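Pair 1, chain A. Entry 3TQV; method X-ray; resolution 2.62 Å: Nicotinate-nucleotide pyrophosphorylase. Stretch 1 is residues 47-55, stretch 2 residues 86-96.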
# COMPACT_ATOMS: atom_id res chain seq x y z
N THR A 47 -24.73 -18.57 0.08
CA THR A 47 -24.48 -17.90 -1.17
C THR A 47 -23.99 -16.50 -0.85
O THR A 47 -24.20 -16.01 0.25
CB THR A 47 -25.80 -17.82 -1.98
OG1 THR A 47 -25.61 -18.31 -3.31
CG2 THR A 47 -26.36 -16.38 -1.99
N ALA A 48 -23.33 -15.85 -1.80
CA ALA A 48 -22.89 -14.48 -1.57
C ALA A 48 -22.45 -13.82 -2.87
O ALA A 48 -22.34 -14.47 -3.90
CB ALA A 48 -21.76 -14.45 -0.55
N PHE A 49 -22.17 -12.53 -2.81
CA PHE A 49 -21.68 -11.84 -3.99
C PHE A 49 -21.00 -10.54 -3.62
O PHE A 49 -21.27 -9.97 -2.57
CB PHE A 49 -22.83 -11.61 -4.98
CG PHE A 49 -23.91 -10.69 -4.47
CD1 PHE A 49 -23.79 -9.31 -4.59
CD2 PHE A 49 -25.07 -11.21 -3.90
CE1 PHE A 49 -24.78 -8.47 -4.14
CE2 PHE A 49 -26.07 -10.37 -3.44
CZ PHE A 49 -25.93 -9.00 -3.56
N CYS A 50 -20.10 -10.08 -4.48
CA CYS A 50 -19.28 -8.92 -4.16
C CYS A 50 -19.58 -7.75 -5.10
O CYS A 50 -19.57 -7.92 -6.32
CB CYS A 50 -17.80 -9.31 -4.24
SG CYS A 50 -16.65 -7.93 -4.12
N ILE A 51 -19.84 -6.57 -4.54
CA ILE A 51 -20.04 -5.40 -5.38
C ILE A 51 -18.93 -4.38 -5.25
O ILE A 51 -18.30 -4.28 -4.21
CB ILE A 51 -21.30 -4.62 -5.00
CG1 ILE A 51 -21.69 -4.92 -3.55
CG2 ILE A 51 -22.43 -4.92 -5.96
CD1 ILE A 51 -22.68 -3.93 -3.02
N THR A 52 -18.72 -3.62 -6.31
CA THR A 52 -18.04 -2.34 -6.21
C THR A 52 -19.09 -1.29 -5.86
O THR A 52 -20.26 -1.44 -6.19
CB THR A 52 -17.44 -1.89 -7.53
OG1 THR A 52 -17.09 -3.02 -8.32
CG2 THR A 52 -16.20 -1.07 -7.26
N ARG A 53 -18.68 -0.23 -5.19
CA ARG A 53 -19.59 0.88 -4.99
C ARG A 53 -19.18 2.01 -5.95
O ARG A 53 -19.77 3.10 -5.94
CB ARG A 53 -19.58 1.35 -3.54
CG ARG A 53 -19.79 0.26 -2.51
CD ARG A 53 -21.27 -0.09 -2.33
NE ARG A 53 -21.51 -0.72 -1.03
CZ ARG A 53 -22.64 -1.35 -0.69
NH1 ARG A 53 -23.65 -1.45 -1.54
NH2 ARG A 53 -22.75 -1.88 0.52
N GLU A 54 -18.19 1.75 -6.79
CA GLU A 54 -17.65 2.79 -7.66
C GLU A 54 -17.02 2.18 -8.89
O GLU A 54 -16.64 1.02 -8.88
CB GLU A 54 -16.63 3.64 -6.91
CG GLU A 54 -15.65 2.83 -6.09
CD GLU A 54 -14.52 3.66 -5.49
OE1 GLU A 54 -14.29 3.52 -4.26
OE2 GLU A 54 -13.88 4.42 -6.26
N GLU A 55 -16.93 2.95 -9.96
CA GLU A 55 -16.34 2.46 -11.20
C GLU A 55 -14.88 2.11 -10.94
O GLU A 55 -14.21 2.77 -10.14
CB GLU A 55 -16.44 3.51 -12.30
CG GLU A 55 -16.06 3.05 -13.70
CD GLU A 55 -16.31 4.15 -14.73
OE1 GLU A 55 -15.34 4.67 -15.30
OE2 GLU A 55 -17.50 4.49 -14.95
N LYS A 86 -13.05 -2.80 -17.14
CA LYS A 86 -13.67 -1.68 -16.50
C LYS A 86 -15.01 -2.15 -15.94
O LYS A 86 -15.91 -2.51 -16.69
CB LYS A 86 -13.82 -0.53 -17.49
CG LYS A 86 -14.59 0.67 -17.01
CD LYS A 86 -14.89 1.59 -18.19
CE LYS A 86 -15.79 2.75 -17.81
NZ LYS A 86 -16.03 3.68 -18.96
N VAL A 87 -15.11 -2.19 -14.62
CA VAL A 87 -16.32 -2.59 -13.94
C VAL A 87 -17.14 -1.37 -13.55
O VAL A 87 -16.63 -0.46 -12.89
CB VAL A 87 -16.00 -3.37 -12.67
CG1 VAL A 87 -17.29 -3.75 -11.94
CG2 VAL A 87 -15.17 -4.60 -13.01
N PRO A 88 -18.41 -1.34 -13.94
CA PRO A 88 -19.27 -0.18 -13.65
C PRO A 88 -19.61 -0.13 -12.18
O PRO A 88 -19.77 -1.18 -11.56
CB PRO A 88 -20.54 -0.47 -14.45
CG PRO A 88 -20.17 -1.57 -15.42
CD PRO A 88 -19.11 -2.36 -14.73
N ALA A 89 -19.73 1.07 -11.64
CA ALA A 89 -20.20 1.25 -10.26
C ALA A 89 -21.45 0.42 -9.97
O ALA A 89 -22.40 0.42 -10.77
CB ALA A 89 -20.45 2.72 -9.97
N ASN A 90 -21.42 -0.29 -8.85
CA ASN A 90 -22.57 -1.04 -8.34
C ASN A 90 -22.82 -2.38 -9.02
O ASN A 90 -23.88 -2.97 -8.87
CB ASN A 90 -23.83 -0.17 -8.32
CG ASN A 90 -23.73 0.96 -7.30
OD1 ASN A 90 -23.31 0.74 -6.14
ND2 ASN A 90 -24.09 2.18 -7.72
N ALA A 91 -21.82 -2.86 -9.74
CA ALA A 91 -21.92 -4.13 -10.44
C ALA A 91 -21.33 -5.25 -9.60
O ALA A 91 -20.44 -5.02 -8.77
CB ALA A 91 -21.22 -4.05 -11.78
N ARG A 92 -21.82 -6.47 -9.82
CA ARG A 92 -21.34 -7.64 -9.11
C ARG A 92 -20.12 -8.17 -9.84
O ARG A 92 -20.19 -8.47 -11.03
CB ARG A 92 -22.41 -8.73 -9.06
CG ARG A 92 -23.67 -8.41 -8.28
CD ARG A 92 -24.50 -9.68 -8.15
NE ARG A 92 -25.79 -9.47 -7.49
CZ ARG A 92 -26.62 -10.46 -7.16
NH1 ARG A 92 -26.28 -11.71 -7.41
NH2 ARG A 92 -27.78 -10.20 -6.56
N ILE A 93 -18.99 -8.31 -9.14
CA ILE A 93 -17.79 -8.82 -9.79
C ILE A 93 -17.67 -10.34 -9.73
O ILE A 93 -17.20 -10.98 -10.68
CB ILE A 93 -16.51 -8.13 -9.30
CG1 ILE A 93 -16.43 -8.14 -7.78
CG2 ILE A 93 -16.47 -6.69 -9.80
CD1 ILE A 93 -15.45 -7.14 -7.22
N PHE A 94 -18.11 -10.94 -8.63
CA PHE A 94 -18.09 -12.39 -8.55
C PHE A 94 -19.18 -12.89 -7.64
O PHE A 94 -19.76 -12.11 -6.90
CB PHE A 94 -16.71 -12.92 -8.12
CG PHE A 94 -16.33 -12.57 -6.70
CD1 PHE A 94 -16.73 -13.37 -5.64
CD2 PHE A 94 -15.56 -11.44 -6.44
CE1 PHE A 94 -16.39 -13.05 -4.33
CE2 PHE A 94 -15.22 -11.11 -5.14
CZ PHE A 94 -15.63 -11.92 -4.08
N GLU A 95 -19.47 -14.17 -7.72
CA GLU A 95 -20.47 -14.79 -6.86
C GLU A 95 -19.88 -15.98 -6.15
O GLU A 95 -18.99 -16.67 -6.68
CB GLU A 95 -21.71 -15.19 -7.64
CG GLU A 95 -22.57 -14.00 -8.03
CD GLU A 95 -23.65 -14.36 -9.04
OE1 GLU A 95 -23.50 -15.40 -9.73
OE2 GLU A 95 -24.64 -13.60 -9.15
N LEU A 96 -20.36 -16.21 -4.94
CA LEU A 96 -19.85 -17.30 -4.14
C LEU A 96 -20.99 -18.24 -3.78
O LEU A 96 -22.13 -17.81 -3.56
CB LEU A 96 -19.16 -16.78 -2.87
CG LEU A 96 -17.88 -15.91 -2.92
CD1 LEU A 96 -17.45 -15.53 -1.52
CD2 LEU A 96 -16.72 -16.60 -3.64
O HOH W 1 -22.36 3.44 -5.65
O HOH W 2 -20.22 3.44 -13.11

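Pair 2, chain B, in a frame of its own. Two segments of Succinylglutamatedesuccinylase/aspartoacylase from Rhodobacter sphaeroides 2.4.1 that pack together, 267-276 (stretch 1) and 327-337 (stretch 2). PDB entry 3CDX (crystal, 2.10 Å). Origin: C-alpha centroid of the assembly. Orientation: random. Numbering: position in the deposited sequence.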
# COMPACT_ATOMS: atom_id res chain seq x y z
N ASP B 267 -14.23 -25.19 -25.31
CA ASP B 267 -15.55 -24.67 -25.65
C ASP B 267 -16.50 -24.64 -24.42
O ASP B 267 -17.53 -23.97 -24.46
CB ASP B 267 -16.17 -25.50 -26.80
CG ASP B 267 -15.89 -24.89 -28.21
OD1 ASP B 267 -15.17 -23.86 -28.34
OD2 ASP B 267 -16.43 -25.46 -29.18
N ALA B 268 -16.16 -25.38 -23.36
CA ALA B 268 -16.87 -25.34 -22.04
C ALA B 268 -16.74 -24.00 -21.27
O ALA B 268 -17.57 -23.71 -20.43
CB ALA B 268 -16.42 -26.49 -21.15
N TYR B 269 -15.72 -23.22 -21.56
CA TYR B 269 -15.45 -21.94 -20.91
C TYR B 269 -15.92 -20.76 -21.75
O TYR B 269 -15.52 -20.61 -22.92
CB TYR B 269 -13.94 -21.79 -20.68
CG TYR B 269 -13.39 -22.88 -19.80
CD1 TYR B 269 -13.14 -22.65 -18.45
CD2 TYR B 269 -13.14 -24.16 -20.31
CE1 TYR B 269 -12.65 -23.65 -17.64
CE2 TYR B 269 -12.64 -25.18 -19.49
CZ TYR B 269 -12.40 -24.90 -18.16
OH TYR B 269 -11.93 -25.88 -17.32
N VAL B 270 -16.77 -19.92 -21.17
CA VAL B 270 -17.10 -18.66 -21.80
C VAL B 270 -16.14 -17.64 -21.26
O VAL B 270 -16.13 -17.35 -20.07
CB VAL B 270 -18.55 -18.21 -21.52
CG1 VAL B 270 -18.89 -16.96 -22.37
CG2 VAL B 270 -19.50 -19.36 -21.76
N MET B 271 -15.33 -17.10 -22.15
CA MET B 271 -14.28 -16.18 -21.78
C MET B 271 -14.65 -14.72 -22.11
O MET B 271 -15.27 -14.44 -23.13
CB MET B 271 -13.00 -16.60 -22.49
CG MET B 271 -12.58 -18.08 -22.22
SD MET B 271 -12.06 -18.50 -20.55
CE MET B 271 -10.58 -17.52 -20.36
N ALA B 272 -14.28 -13.80 -21.22
CA ALA B 272 -14.40 -12.37 -21.51
C ALA B 272 -13.26 -11.86 -22.44
O ALA B 272 -12.08 -11.91 -22.04
CB ALA B 272 -14.42 -11.56 -20.20
N PRO B 273 -13.59 -11.37 -23.65
CA PRO B 273 -12.51 -10.84 -24.50
C PRO B 273 -12.14 -9.41 -24.16
O PRO B 273 -11.11 -8.91 -24.60
CB PRO B 273 -13.11 -10.90 -25.91
CG PRO B 273 -14.55 -11.41 -25.75
CD PRO B 273 -14.90 -11.31 -24.33
N ARG B 274 -13.01 -8.74 -23.41
CA ARG B 274 -12.76 -7.37 -23.03
C ARG B 274 -13.07 -7.19 -21.56
O ARG B 274 -13.89 -7.90 -20.98
CB ARG B 274 -13.56 -6.37 -23.89
CG ARG B 274 -13.24 -6.33 -25.41
CD ARG B 274 -11.85 -5.72 -25.77
NE ARG B 274 -11.56 -5.94 -27.19
CZ ARG B 274 -10.35 -5.97 -27.75
NH1 ARG B 274 -9.24 -5.79 -27.04
NH2 ARG B 274 -10.24 -6.18 -29.06
N THR B 275 -12.38 -6.24 -20.95
CA THR B 275 -12.74 -5.76 -19.61
C THR B 275 -14.04 -4.93 -19.65
O THR B 275 -14.19 -4.01 -20.47
CB THR B 275 -11.56 -5.01 -19.00
OG1 THR B 275 -10.48 -5.94 -18.86
CG2 THR B 275 -11.92 -4.42 -17.61
N GLY B 276 -15.01 -5.28 -18.83
CA GLY B 276 -16.18 -4.44 -18.68
C GLY B 276 -17.16 -5.03 -17.69
O GLY B 276 -16.79 -5.88 -16.90
N VAL B 327 -15.70 -7.55 -15.01
CA VAL B 327 -14.84 -8.67 -15.35
C VAL B 327 -13.62 -8.15 -16.10
O VAL B 327 -13.69 -7.09 -16.71
CB VAL B 327 -15.56 -9.75 -16.26
CG1 VAL B 327 -16.74 -10.44 -15.48
CG2 VAL B 327 -16.04 -9.13 -17.57
N THR B 328 -12.53 -8.90 -16.05
CA THR B 328 -11.31 -8.51 -16.70
C THR B 328 -11.14 -9.38 -17.95
O THR B 328 -11.41 -10.57 -17.89
CB THR B 328 -10.09 -8.63 -15.75
OG1 THR B 328 -10.31 -7.83 -14.59
CG2 THR B 328 -8.80 -8.11 -16.40
N ARG B 329 -10.70 -8.77 -19.06
CA ARG B 329 -10.26 -9.52 -20.25
C ARG B 329 -9.47 -10.77 -19.84
O ARG B 329 -8.55 -10.68 -19.02
CB ARG B 329 -9.35 -8.64 -21.14
CG ARG B 329 -8.79 -9.36 -22.38
CD ARG B 329 -7.75 -8.51 -23.11
NE ARG B 329 -7.18 -9.21 -24.28
CZ ARG B 329 -6.62 -8.61 -25.33
NH1 ARG B 329 -6.54 -7.28 -25.42
NH2 ARG B 329 -6.15 -9.35 -26.31
N GLY B 330 -9.84 -11.92 -20.40
CA GLY B 330 -9.22 -13.18 -19.99
C GLY B 330 -9.86 -13.98 -18.85
O GLY B 330 -9.40 -15.07 -18.57
N ASP B 331 -10.89 -13.46 -18.18
CA ASP B 331 -11.60 -14.19 -17.11
C ASP B 331 -12.60 -15.09 -17.78
O ASP B 331 -13.16 -14.74 -18.83
CB ASP B 331 -12.42 -13.26 -16.20
CG ASP B 331 -11.56 -12.37 -15.28
OD1 ASP B 331 -10.36 -12.63 -15.07
OD2 ASP B 331 -12.14 -11.40 -14.74
N ALA B 332 -12.89 -16.23 -17.17
CA ALA B 332 -14.06 -17.00 -17.60
C ALA B 332 -15.28 -16.40 -16.90
O ALA B 332 -15.20 -16.02 -15.73
CB ALA B 332 -13.89 -18.47 -17.23
N VAL B 333 -16.40 -16.31 -17.60
CA VAL B 333 -17.64 -15.82 -16.97
C VAL B 333 -18.65 -16.96 -16.74
O VAL B 333 -19.70 -16.79 -16.09
CB VAL B 333 -18.22 -14.62 -17.75
CG1 VAL B 333 -17.24 -13.43 -17.67
CG2 VAL B 333 -18.52 -14.96 -19.21
N ALA B 334 -18.29 -18.14 -17.27
CA ALA B 334 -19.06 -19.37 -17.15
C ALA B 334 -18.19 -20.53 -17.57
O ALA B 334 -17.35 -20.41 -18.48
CB ALA B 334 -20.36 -19.35 -17.99
N VAL B 335 -18.39 -21.65 -16.89
CA VAL B 335 -17.83 -22.94 -17.24
C VAL B 335 -19.02 -23.89 -17.21
O VAL B 335 -19.74 -23.98 -16.19
CB VAL B 335 -16.78 -23.40 -16.23
CG1 VAL B 335 -16.17 -24.75 -16.68
CG2 VAL B 335 -15.70 -22.33 -16.04
N VAL B 336 -19.23 -24.56 -18.33
CA VAL B 336 -20.36 -25.50 -18.51
C VAL B 336 -19.89 -26.96 -18.33
O VAL B 336 -18.84 -27.36 -18.88
CB VAL B 336 -21.01 -25.26 -19.91
CG1 VAL B 336 -22.20 -26.20 -20.18
CG2 VAL B 336 -21.43 -23.78 -20.01
N MET B 337 -20.65 -27.71 -17.55
CA MET B 337 -20.39 -29.13 -17.33
C MET B 337 -21.42 -29.91 -18.15
O MET B 337 -22.46 -29.36 -18.45
CB MET B 337 -20.45 -29.51 -15.85
CG MET B 337 -21.78 -29.31 -15.12
SD MET B 337 -21.67 -29.60 -13.32
CE MET B 337 -23.35 -29.16 -12.98
O HOH W 3 -8.36 -5.08 -24.17

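The sharpest difference lies on one face of the sheet, where pair 1 uses charge against an aromatic ring and pair 2 uses aliphatic groups. In pair 1 the guanidinium of A:Arg92 lies flat on the ring of A:Phe49, planes 6° apart, with CZ of A:Arg92 3.6 Å from the centroid of the A:Phe49 ring. A:Glu95 steadies that cation through a salt bridge, NH1 of A:Arg92 to OE2 of A:Glu95 at 3.0 Å. In pair 2 the matching residues are B:Tyr269, B:Ala332 and B:Val335. Here CG1 of B:Val335 sits over the ring face, 4.1 Å from the centroid of the B:Tyr269 ring, while B:Ala332 lies at the ring edge.

Beneath these choices the backbone is the same: 14 central residues superpose at 0.7 Å. A strand of stretch 1 lies antiparallel to the strand of stretch 2 (167° in pair 1, 164° in pair 2), and in stretch 2 a type II turn, A:Pro88 to A:Ala91 or B:Thr328 to B:Asp331, precedes that strand. Most of the ladder matches. The amide of A:Ile93 reaches O of A:Cys50 at 2.9 Å, as N of B:Val333 reaches O of B:Val270 at 2.7 Å. The exception is A:Ala48, which bonds A:Leu96 both ways, whereas the matched B:Ala268, in a 3-10 segment, only accepts, at O from N of B:Val336 (2.8 Å). Near the turn the two differ in strength. N of A:Thr52 to O of A:Ala91 (3.3 Å) and N of A:Asn90 to O of A:Thr52 (3.1 Å) are weak, whereas N of B:Ala272 to O of B:Asp331 and N of B:Gly330 to O of B:Ala272 are both 2.8 Å and nearly straight.

The third turn position has positive phi in both. Pair 2 places B:Gly330 there, where a CB would jam against the preceding carbonyl; pair 1 accepts A:Asn90 at phi 79°, and a water bonds its OD1 (2.9 Å) and O of A:Arg53 (2.6 Å).

On the other face, A:Cys50 and B:Val270 nearly coincide. CB of A:Cys50 packs over the A:Phe94 ring, 3.6 Å from its centroid; across from B:Val270 stands the small B:Ala334, with CG2 of B:Val270 3.9 Å from CB of B:Ala334.

At the start of the turn, N of B:Arg329 donates a hydrogen bond to OG1 of B:Thr275 at 2.8 Å; at the matched positions N of A:Ala89 donates to a water (2.8 Å) that bonds OE2 of A:Glu55 weakly at 3.4 Å. Nearby, NH1 of B:Arg274 and NH1 of B:Arg329 come within 3.5 Å despite like charge, and one water accepts from both. The rule to read is a largely conserved ladder and turn, with side chains exchanged around them.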